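Local coordinates for protein Exo-poly-alpha-D-galacturonosidase (Thermotoga maritima, PDB 3JUR) that probably hydrolyses the alpha-linked galacturonic acid chains of pectin, as a family 28 glycosidase built on a parallel beta-helix, at residues L98-T103 / E179-K184; T103-I108 / S211-I216; E109-S114 / T175-R180; Q161-K166 / K184-R189. One frame throughout, in Å; residues are numbered along the deposited sequence.

Contact 1: residues L98-T103 / E179-K184; sequences LPVVLT and ERVFGK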
# COMPACT_ATOMS: atom_id res chain seq x y z
N LEU D 98 3.61 59.93 8.49
CA LEU D 98 2.61 60.87 8.00
C LEU D 98 3.31 61.97 7.20
O LEU D 98 4.50 62.20 7.39
CB LEU D 98 1.82 61.46 9.18
CG LEU D 98 0.99 60.51 10.04
CD1 LEU D 98 0.56 61.19 11.34
CD2 LEU D 98 -0.22 59.98 9.28
N PRO D 99 2.58 62.66 6.29
CA PRO D 99 1.15 62.55 5.99
C PRO D 99 0.74 61.20 5.41
O PRO D 99 1.59 60.44 4.91
CB PRO D 99 0.90 63.67 4.98
CG PRO D 99 2.24 64.02 4.43
CD PRO D 99 3.20 63.78 5.55
N VAL D 100 -0.56 60.92 5.47
CA VAL D 100 -1.15 59.72 4.89
C VAL D 100 -0.86 59.63 3.39
O VAL D 100 -0.79 60.64 2.70
CB VAL D 100 -2.68 59.64 5.15
CG1 VAL D 100 -2.96 59.38 6.63
CG2 VAL D 100 -3.40 60.92 4.69
N VAL D 101 -0.67 58.40 2.90
CA VAL D 101 -0.45 58.16 1.47
C VAL D 101 -1.46 57.13 0.96
O VAL D 101 -2.08 56.42 1.75
CB VAL D 101 0.99 57.65 1.17
CG1 VAL D 101 2.03 58.69 1.58
CG2 VAL D 101 1.27 56.30 1.85
N LEU D 102 -1.64 57.07 -0.36
CA LEU D 102 -2.47 56.05 -0.99
C LEU D 102 -1.86 54.69 -0.71
O LEU D 102 -0.71 54.43 -1.05
CB LEU D 102 -2.59 56.27 -2.50
CG LEU D 102 -3.33 55.21 -3.33
CD1 LEU D 102 -4.82 55.15 -2.99
CD2 LEU D 102 -3.14 55.49 -4.81
N THR D 103 -2.65 53.82 -0.08
CA THR D 103 -2.19 52.49 0.31
C THR D 103 -3.37 51.52 0.41
O THR D 103 -4.46 51.79 -0.12
CB THR D 103 -1.30 52.55 1.61
OG1 THR D 103 -0.64 51.29 1.81
CG2 THR D 103 -2.11 52.91 2.85
N GLU D 179 -11.51 60.04 0.57
CA GLU D 179 -12.26 60.37 1.78
C GLU D 179 -12.12 59.29 2.87
O GLU D 179 -12.71 59.41 3.95
CB GLU D 179 -13.74 60.63 1.44
CG GLU D 179 -13.94 61.80 0.48
CD GLU D 179 -15.38 62.01 0.06
OE1 GLU D 179 -16.29 61.33 0.62
OE2 GLU D 179 -15.62 62.85 -0.82
N ARG D 180 -11.33 58.27 2.58
CA ARG D 180 -11.05 57.21 3.54
C ARG D 180 -9.72 57.50 4.23
O ARG D 180 -8.70 56.85 3.94
CB ARG D 180 -10.99 55.84 2.84
CG ARG D 180 -12.26 55.46 2.10
CD ARG D 180 -12.11 54.08 1.50
NE ARG D 180 -13.08 53.85 0.43
CZ ARG D 180 -12.98 52.88 -0.47
NH1 ARG D 180 -11.95 52.04 -0.45
NH2 ARG D 180 -13.92 52.75 -1.41
N VAL D 181 -9.73 58.47 5.13
CA VAL D 181 -8.51 58.96 5.76
C VAL D 181 -8.36 58.41 7.18
O VAL D 181 -9.24 58.62 8.02
CB VAL D 181 -8.46 60.52 5.77
CG1 VAL D 181 -7.16 61.03 6.40
CG2 VAL D 181 -8.61 61.06 4.35
N PHE D 182 -7.25 57.72 7.42
CA PHE D 182 -6.97 57.16 8.74
C PHE D 182 -5.69 57.77 9.31
O PHE D 182 -5.64 58.98 9.55
CB PHE D 182 -6.96 55.62 8.68
CG PHE D 182 -8.31 55.03 8.42
CD1 PHE D 182 -9.09 54.53 9.46
CD2 PHE D 182 -8.84 55.00 7.13
CE1 PHE D 182 -10.36 54.01 9.22
CE2 PHE D 182 -10.11 54.48 6.88
CZ PHE D 182 -10.87 53.98 7.93
N GLY D 183 -4.65 56.97 9.52
CA GLY D 183 -3.41 57.48 10.09
C GLY D 183 -3.55 57.86 11.55
O GLY D 183 -3.97 57.03 12.37
N LYS D 184 -3.22 59.11 11.86
CA LYS D 184 -3.22 59.65 13.23
C LYS D 184 -4.57 59.47 13.93
O LYS D 184 -5.61 59.86 13.40
CB LYS D 184 -2.82 61.14 13.21
CG LYS D 184 -2.35 61.71 14.55
CD LYS D 184 -2.23 63.24 14.46
CE LYS D 184 -1.29 63.81 15.51
NZ LYS D 184 -1.86 63.85 16.89
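Two loops that leave the right-handed parallel beta-helix of this family 28 glycosidase pack against each other between Leu98-Thr103 and Glu179-Lys184, and they offer a worked example of branched side chains seated on a glycine backbone. Leu98 and Val100 both turn their CB atoms toward the other loop, while Pro99, entered through a cis peptide bond, stands clear of it. The leucine, with CG anti to its carbonyl carbon (chi1 -63°), divides its two methyls. CD1 meets Lys184 CB at 3.9 Å, the two side chains crossing at about a right angle, and CD2 rests against the backbone, 4.1 Å from Gly183 CA. Val100 forks in a similar way: CG1 is anti to the carbonyl carbon and lies 4.0 Å from Gly183 CA, with the carbonyl oxygen of Phe182 beside it.

Gly183 is therefore touched by one methyl from each of two residues. Its positive phi (70°) is one reason for a glycine, and the crowding above it is another, since a modelled CB would lie only 2.7 Å from Val100 CG1. Elsewhere Gly183 N is hydrogen-bonded to Asn112 OD1, and the ring of Phe182 turns away from Val100 to pack on Leu167 and Met170 of helix 161-173. The other branch of Val100 occupies the crowded position between backbone N and carbonyl carbon, and this sets Val100 CG2 against Val181 CG1, 4.1 Å apart, the two side chains crossing at about a right angle.

Contact 2: residues T103-I108 / S211-I216; sequences TRFEGI and SPMWCI. Unlike the reference sequence in segment 211-216: Ile216 (reference Val).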
# COMPACT_ATOMS: atom_id res chain seq x y z
N THR D 103 -2.65 53.82 -0.08
CA THR D 103 -2.19 52.49 0.31
C THR D 103 -3.37 51.52 0.41
O THR D 103 -4.46 51.79 -0.12
CB THR D 103 -1.30 52.55 1.61
OG1 THR D 103 -0.64 51.29 1.81
CG2 THR D 103 -2.11 52.91 2.85
N ARG D 104 -3.17 50.41 1.09
CA ARG D 104 -4.19 49.38 1.16
C ARG D 104 -4.10 48.66 2.50
O ARG D 104 -3.00 48.44 3.01
CB ARG D 104 -4.01 48.40 -0.01
CG ARG D 104 -5.32 47.94 -0.63
CD ARG D 104 -5.11 46.98 -1.78
NE ARG D 104 -5.35 47.62 -3.07
CZ ARG D 104 -5.85 47.01 -4.14
NH1 ARG D 104 -6.19 45.72 -4.09
NH2 ARG D 104 -6.02 47.69 -5.26
N PHE D 105 -5.24 48.31 3.08
CA PHE D 105 -5.25 47.49 4.29
C PHE D 105 -6.19 46.30 4.12
O PHE D 105 -7.40 46.46 3.94
CB PHE D 105 -5.64 48.30 5.53
CG PHE D 105 -5.41 47.57 6.84
CD1 PHE D 105 -4.22 47.73 7.53
CD2 PHE D 105 -6.38 46.72 7.36
CE1 PHE D 105 -4.00 47.06 8.74
CE2 PHE D 105 -6.17 46.04 8.56
CZ PHE D 105 -4.98 46.22 9.25
N GLU D 106 -5.61 45.10 4.18
CA GLU D 106 -6.34 43.84 3.98
C GLU D 106 -7.36 43.89 2.84
O GLU D 106 -8.53 43.55 3.00
CB GLU D 106 -6.95 43.34 5.30
CG GLU D 106 -5.88 42.94 6.33
CD GLU D 106 -6.44 42.37 7.63
OE1 GLU D 106 -7.50 42.85 8.10
OE2 GLU D 106 -5.81 41.46 8.19
N GLY D 107 -6.88 44.35 1.68
CA GLY D 107 -7.65 44.34 0.44
C GLY D 107 -8.54 45.54 0.16
O GLY D 107 -9.24 45.56 -0.86
N ILE D 108 -8.52 46.54 1.03
CA ILE D 108 -9.31 47.76 0.80
C ILE D 108 -8.41 49.00 0.77
O ILE D 108 -7.60 49.22 1.67
CB ILE D 108 -10.46 47.94 1.85
CG1 ILE D 108 -11.44 46.76 1.80
CG2 ILE D 108 -11.23 49.26 1.61
CD1 ILE D 108 -12.33 46.63 3.02
N SER D 211 8.85 43.01 10.81
CA SER D 211 7.88 43.70 9.97
C SER D 211 6.63 44.09 10.77
O SER D 211 6.14 43.30 11.58
CB SER D 211 7.48 42.82 8.79
OG SER D 211 6.48 43.43 7.99
N PRO D 212 6.13 45.33 10.54
CA PRO D 212 4.89 45.77 11.19
C PRO D 212 3.72 44.84 10.86
O PRO D 212 2.95 44.47 11.76
CB PRO D 212 4.66 47.16 10.60
CG PRO D 212 6.04 47.65 10.28
CD PRO D 212 6.77 46.42 9.79
N MET D 213 3.63 44.47 9.59
CA MET D 213 2.55 43.63 9.06
C MET D 213 3.08 42.90 7.81
O MET D 213 4.09 42.19 7.90
CB MET D 213 1.31 44.49 8.79
CG MET D 213 0.03 43.69 8.64
SD MET D 213 -1.42 44.75 8.71
CE MET D 213 -2.68 43.65 8.07
N TRP D 214 2.46 43.09 6.64
CA TRP D 214 2.89 42.38 5.42
C TRP D 214 4.27 42.87 4.97
O TRP D 214 4.54 44.08 4.99
CB TRP D 214 1.89 42.51 4.28
CG TRP D 214 0.48 42.04 4.57
CD1 TRP D 214 0.03 41.44 5.71
CD2 TRP D 214 -0.65 42.11 3.68
NE1 TRP D 214 -1.31 41.14 5.59
CE2 TRP D 214 -1.75 41.54 4.36
CE3 TRP D 214 -0.83 42.61 2.38
CZ2 TRP D 214 -3.02 41.45 3.77
CZ3 TRP D 214 -2.09 42.51 1.80
CH2 TRP D 214 -3.17 41.94 2.50
N CYS D 215 5.13 41.94 4.56
CA CYS D 215 6.54 42.26 4.33
C CYS D 215 6.79 42.86 2.95
O CYS D 215 7.29 43.97 2.85
CB CYS D 215 7.45 41.06 4.60
SG CYS D 215 7.45 40.50 6.33
N ILE D 216 6.43 42.12 1.91
CA ILE D 216 6.55 42.63 0.54
C ILE D 216 5.20 42.66 -0.16
O ILE D 216 4.58 41.61 -0.42
CB ILE D 216 7.58 41.83 -0.28
CG1 ILE D 216 8.96 41.95 0.39
CG2 ILE D 216 7.62 42.35 -1.72
CD1 ILE D 216 10.10 41.38 -0.41
O HOH W 1 -3.78 40.10 6.98
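A tight beta hairpin, closed by a type I' turn from Phe105 to Ile108, brings its tip against the Ser211-Ile216 loop. That loop probably borders the active-site cleft, because Trp214 also touches Asp239 and Asp242, whose Asn-Asp-Gly-Ile-Asp sequence recalls a family 28 signature. Met213, extended with CG anti to its backbone N, reaches across and makes a Met-aromatic contact: SD lies 3.5 Å from Phe105 CE1 and is oblique to the ring, 50° off the normal at its centroid. Its methyl CE continues to Phe105 CZ and ends 3.7 Å from Glu106 CG, so the thioether tip serves both hairpin residues. The six-membered indole ring of Trp214 meets the Glu106 backbone, CH2 4.0 Å from Glu106 CA. An alanine at Phe105 would remove the ring and would probably leave the Met213 sulfur and methyl poorly packed, loosening the seat of the turn.

One water joins the polar ends. It donates to Glu106 OE2 at 2.7 Å and accepts in the indole plane from Trp214 NE1 at 3.0 Å. The indole N-H is thus satisfied by a water that in turn donates to the carboxylate, which would probably suit a negatively charged Glu106.

Contact 3: residues E109-S114 / T175-R180; sequences ELYNYS and TPVEER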
# COMPACT_ATOMS: atom_id res chain seq x y z
N GLU D 109 -8.56 49.80 -0.29
CA GLU D 109 -7.78 51.03 -0.47
C GLU D 109 -8.16 52.10 0.54
O GLU D 109 -9.33 52.24 0.91
CB GLU D 109 -7.97 51.58 -1.89
CG GLU D 109 -7.36 50.72 -2.98
CD GLU D 109 -7.31 51.43 -4.32
OE1 GLU D 109 -6.37 51.15 -5.11
OE2 GLU D 109 -8.19 52.27 -4.58
N LEU D 110 -7.16 52.85 0.98
CA LEU D 110 -7.36 53.94 1.93
C LEU D 110 -6.16 54.89 1.93
O LEU D 110 -5.14 54.62 1.29
CB LEU D 110 -7.59 53.38 3.34
CG LEU D 110 -6.38 52.94 4.18
CD1 LEU D 110 -6.79 52.72 5.61
CD2 LEU D 110 -5.71 51.70 3.61
N TYR D 111 -6.30 56.00 2.66
CA TYR D 111 -5.15 56.84 2.99
C TYR D 111 -4.77 56.58 4.44
O TYR D 111 -5.60 56.69 5.35
CB TYR D 111 -5.45 58.31 2.71
CG TYR D 111 -5.30 58.65 1.25
CD1 TYR D 111 -4.16 59.29 0.77
CD2 TYR D 111 -6.30 58.30 0.33
CE1 TYR D 111 -4.02 59.59 -0.59
CE2 TYR D 111 -6.16 58.59 -1.02
CZ TYR D 111 -5.03 59.23 -1.48
OH TYR D 111 -4.91 59.51 -2.82
N ASN D 112 -3.51 56.21 4.64
CA ASN D 112 -3.03 55.75 5.93
C ASN D 112 -1.52 55.96 6.03
O ASN D 112 -0.89 56.45 5.08
CB ASN D 112 -3.38 54.27 6.13
CG ASN D 112 -3.15 53.79 7.56
OD1 ASN D 112 -3.31 54.54 8.53
ND2 ASN D 112 -2.79 52.52 7.70
N TYR D 113 -0.95 55.59 7.18
CA TYR D 113 0.49 55.65 7.42
C TYR D 113 1.27 55.11 6.22
O TYR D 113 0.88 54.10 5.62
CB TYR D 113 0.86 54.85 8.68
CG TYR D 113 0.39 55.48 9.98
CD1 TYR D 113 0.93 56.68 10.43
CD2 TYR D 113 -0.59 54.86 10.76
CE1 TYR D 113 0.50 57.26 11.62
CE2 TYR D 113 -1.02 55.43 11.96
CZ TYR D 113 -0.48 56.63 12.38
OH TYR D 113 -0.90 57.20 13.56
N SER D 114 2.36 55.79 5.88
CA SER D 114 3.24 55.35 4.81
C SER D 114 3.83 53.96 5.09
O SER D 114 4.25 53.68 6.22
CB SER D 114 4.38 56.35 4.62
OG SER D 114 5.32 55.87 3.67
N THR D 175 -17.89 55.15 -0.76
CA THR D 175 -17.10 56.31 -0.32
C THR D 175 -15.79 56.37 -1.12
O THR D 175 -15.01 55.42 -1.08
CB THR D 175 -16.77 56.24 1.19
OG1 THR D 175 -17.96 56.02 1.95
CG2 THR D 175 -16.09 57.52 1.67
N PRO D 176 -15.56 57.49 -1.84
CA PRO D 176 -14.31 57.63 -2.59
C PRO D 176 -13.09 57.41 -1.70
O PRO D 176 -13.13 57.73 -0.51
CB PRO D 176 -14.36 59.08 -3.07
CG PRO D 176 -15.82 59.36 -3.21
CD PRO D 176 -16.46 58.63 -2.06
N VAL D 177 -12.02 56.88 -2.29
CA VAL D 177 -10.78 56.57 -1.56
C VAL D 177 -10.19 57.81 -0.87
O VAL D 177 -9.72 57.71 0.26
CB VAL D 177 -9.72 55.92 -2.49
CG1 VAL D 177 -8.56 55.36 -1.68
CG2 VAL D 177 -10.34 54.81 -3.34
N GLU D 178 -10.25 58.95 -1.56
CA GLU D 178 -9.72 60.23 -1.06
C GLU D 178 -10.36 60.63 0.27
O GLU D 178 -9.82 61.46 0.99
CB GLU D 178 -9.94 61.35 -2.09
CG GLU D 178 -9.18 61.19 -3.41
CD GLU D 178 -9.78 60.14 -4.35
OE1 GLU D 178 -9.08 59.71 -5.29
OE2 GLU D 178 -10.95 59.73 -4.16
N GLU D 179 -11.51 60.04 0.57
CA GLU D 179 -12.26 60.37 1.78
C GLU D 179 -12.12 59.29 2.87
O GLU D 179 -12.71 59.41 3.95
CB GLU D 179 -13.74 60.63 1.44
CG GLU D 179 -13.94 61.80 0.48
CD GLU D 179 -15.38 62.01 0.06
OE1 GLU D 179 -16.29 61.33 0.62
OE2 GLU D 179 -15.62 62.85 -0.82
N ARG D 180 -11.33 58.27 2.58
CA ARG D 180 -11.05 57.21 3.54
C ARG D 180 -9.72 57.50 4.23
O ARG D 180 -8.70 56.85 3.94
CB ARG D 180 -10.99 55.84 2.84
CG ARG D 180 -12.26 55.46 2.10
CD ARG D 180 -12.11 54.08 1.50
NE ARG D 180 -13.08 53.85 0.43
CZ ARG D 180 -12.98 52.88 -0.47
NH1 ARG D 180 -11.95 52.04 -0.45
NH2 ARG D 180 -13.92 52.75 -1.41
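The turn Thr175-Arg180 is tied to strand 108-112 at Tyr111 and Glu109, and the guanidinium, the Glu109 carboxylate and the backbone groups that meet here have identified partners. Tyr111 N donates to Arg180 O at 2.8 Å in a nearly straight bond, directed almost along the C=O axis. Arg180 then reaches back with its side chain extended from CG to NE. Its NH1 donates to Glu109 O at 3.0 Å, with the acceptor near the guanidinium plane, and also forms a salt bridge with Asp272. NE and NH2 together grip one atom side-on, Thr175 O, each at 2.9 Å, so the guanidinium ties the start of its own turn to the strand. Val177 CG2 lies over the centre of the guanidinium, 4.3 Å above its plane, and CG1 packs on Glu109 CB.

Within the short 3-10 turn, Val177 O accepts Arg180 N, and this same oxygen meets the edge of the Tyr111 ring, 3.5 Å from CD2. The carboxylate of Glu109 is engaged elsewhere: OE1 is hydrogen-bonded to Tyr196 OH and OE2 forms a salt bridge with Arg275.

A leucine at Arg180 would lack the donors to Glu109 O and Thr175 O and the salt bridge to Asp272, and would probably loosen the turn from the strand. Tyr111 bonds through its N to Arg180 O and through its O to Phe182 N, so the non-strand chain at 180-182 is fastened by a single-residue backbone bridge to the edge of a two-stranded antiparallel hairpin, on loops outside the parallel beta-helix.

Contact 4: residues Q161-K166 / K184-R189; sequences QEDVKK and KGHYLR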
# COMPACT_ATOMS: atom_id res chain seq x y z
N GLN D 161 -9.54 46.88 15.39
CA GLN D 161 -10.90 46.34 15.16
C GLN D 161 -11.99 47.34 14.74
O GLN D 161 -12.75 47.06 13.81
CB GLN D 161 -11.37 45.49 16.35
CG GLN D 161 -10.70 44.11 16.40
CD GLN D 161 -10.85 43.42 17.74
OE1 GLN D 161 -11.94 43.38 18.32
NE2 GLN D 161 -9.76 42.87 18.25
N GLU D 162 -12.07 48.49 15.41
CA GLU D 162 -13.05 49.51 15.03
C GLU D 162 -12.76 50.14 13.67
O GLU D 162 -13.67 50.35 12.88
CB GLU D 162 -13.18 50.58 16.12
CG GLU D 162 -13.86 50.09 17.39
CD GLU D 162 -15.21 49.46 17.12
OE1 GLU D 162 -16.22 50.20 17.00
OE2 GLU D 162 -15.28 48.21 17.02
N ASP D 163 -11.48 50.41 13.41
CA ASP D 163 -11.07 50.98 12.13
C ASP D 163 -11.27 50.03 10.95
O ASP D 163 -11.67 50.46 9.87
CB ASP D 163 -9.61 51.46 12.21
CG ASP D 163 -9.46 52.70 13.06
OD1 ASP D 163 -8.59 52.71 13.96
OD2 ASP D 163 -10.23 53.66 12.86
N VAL D 164 -11.01 48.74 11.16
CA VAL D 164 -11.28 47.70 10.16
C VAL D 164 -12.77 47.67 9.84
O VAL D 164 -13.16 47.62 8.66
CB VAL D 164 -10.78 46.30 10.60
CG1 VAL D 164 -11.20 45.22 9.61
CG2 VAL D 164 -9.26 46.29 10.78
N LYS D 165 -13.59 47.71 10.88
CA LYS D 165 -15.05 47.75 10.76
C LYS D 165 -15.49 48.97 9.95
O LYS D 165 -16.29 48.84 9.02
CB LYS D 165 -15.68 47.76 12.16
CG LYS D 165 -17.19 47.80 12.20
CD LYS D 165 -17.68 47.92 13.64
CE LYS D 165 -19.18 48.15 13.71
NZ LYS D 165 -19.93 46.93 13.32
N LYS D 166 -14.96 50.14 10.30
CA LYS D 166 -15.28 51.40 9.61
C LYS D 166 -14.85 51.39 8.15
O LYS D 166 -15.62 51.79 7.27
CB LYS D 166 -14.67 52.60 10.33
CG LYS D 166 -15.40 53.01 11.61
CD LYS D 166 -15.02 54.42 12.09
CE LYS D 166 -13.61 54.47 12.68
NZ LYS D 166 -13.33 55.82 13.26
N LYS D 184 -3.22 59.11 11.86
CA LYS D 184 -3.22 59.65 13.23
C LYS D 184 -4.57 59.47 13.93
O LYS D 184 -5.61 59.86 13.40
CB LYS D 184 -2.82 61.14 13.21
CG LYS D 184 -2.35 61.71 14.55
CD LYS D 184 -2.23 63.24 14.46
CE LYS D 184 -1.29 63.81 15.51
NZ LYS D 184 -1.86 63.85 16.89
N GLY D 185 -4.53 58.86 15.11
CA GLY D 185 -5.74 58.57 15.88
C GLY D 185 -6.41 57.26 15.49
O GLY D 185 -7.46 56.91 16.02
N HIS D 186 -5.81 56.56 14.54
CA HIS D 186 -6.32 55.27 14.08
C HIS D 186 -5.23 54.21 14.13
O HIS D 186 -4.04 54.54 14.20
CB HIS D 186 -6.93 55.40 12.68
CG HIS D 186 -8.04 56.39 12.62
ND1 HIS D 186 -9.36 56.05 12.82
CD2 HIS D 186 -8.03 57.73 12.43
CE1 HIS D 186 -10.11 57.13 12.74
NE2 HIS D 186 -9.33 58.17 12.51
N TYR D 187 -5.63 52.94 14.10
CA TYR D 187 -4.72 51.86 14.47
C TYR D 187 -4.56 50.77 13.40
O TYR D 187 -4.58 49.57 13.70
CB TYR D 187 -5.12 51.30 15.84
CG TYR D 187 -5.09 52.36 16.92
CD1 TYR D 187 -3.94 52.59 17.67
CD2 TYR D 187 -6.21 53.17 17.16
CE1 TYR D 187 -3.91 53.59 18.65
CE2 TYR D 187 -6.19 54.17 18.13
CZ TYR D 187 -5.03 54.37 18.87
OH TYR D 187 -5.00 55.34 19.83
N LEU D 188 -4.39 51.22 12.16
CA LEU D 188 -4.12 50.33 11.03
C LEU D 188 -2.64 50.40 10.65
O LEU D 188 -2.18 51.42 10.12
CB LEU D 188 -5.02 50.70 9.84
CG LEU D 188 -6.53 50.78 10.09
CD1 LEU D 188 -7.24 51.36 8.87
CD2 LEU D 188 -7.11 49.41 10.45
N ARG D 189 -1.92 49.32 10.92
CA ARG D 189 -0.49 49.20 10.58
C ARG D 189 -0.24 49.31 9.07
O ARG D 189 -1.10 48.94 8.27
CB ARG D 189 0.07 47.86 11.06
CG ARG D 189 0.20 47.71 12.56
CD ARG D 189 0.35 46.23 12.90
NE ARG D 189 -0.88 45.48 12.66
CZ ARG D 189 -0.94 44.18 12.38
NH1 ARG D 189 0.17 43.45 12.28
NH2 ARG D 189 -2.12 43.61 12.19
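Hydrogen bonds carry the polar half of this junction, where Asp163 of helix 161-173 spends one oxygen on each of two neighbouring residues. OD2 receives His186 ND1 at 2.5 Å, a very short His-carboxylate bond lying in the imidazole plane. OD1 accepts the backbone N of Tyr187 at 3.0 Å. Both donors come from above the carboxylate plane, and that plane stands 59° from the imidazole ring; held at both oxygens, the carboxylate is fixed in rotation.

Charge forms a second layer. Lys166 NZ, one helical turn further on, sits in the plane of the His186 ring at its edge, 3.5 Å from CE1, and makes a long salt bridge to Asp163 OD2. The carboxylate would probably favour a protonated imidazole, whereas the nearby ammonium would oppose it.

Apolar packing makes up the rest. Leu188 CD2 touches both Asp163 CB, 3.7 Å away, and Val164 CG2, at 3.8 Å, meeting the valine obliquely.

In the fold, the first turns of helix 161-173 pack against the loop that leads to strand 193-196, with Val164 and Leu188 both resting on Phe105 of strand 103-105 and Leu188 O bonded to Asn112 ND2 of strand 108-112.

Contacts 1, 3 and 4 lie on one side of the chain's centre, and contact 2 lies deeper. Three pieces of chain build them. Residues 98-114 supply the first halves of contacts 1, 2 and 3 in order, including the hairpin of strands 103-105 and 108-112; residues 161-189, helix and following loop, enter contact 4 and then serve contacts 3, 1 and 4 in succession, before 211-216 completes contact 2. Contacts 1 and 3 are closest, with centres about 6 Å apart, while other centres are separated by about 11 to 14 Å. Contacts 3 and 4 are nested within the loop that contact 2 closes. The hairpin is thus bound by the later loop and helix, and its tip reaches toward the probable cleft.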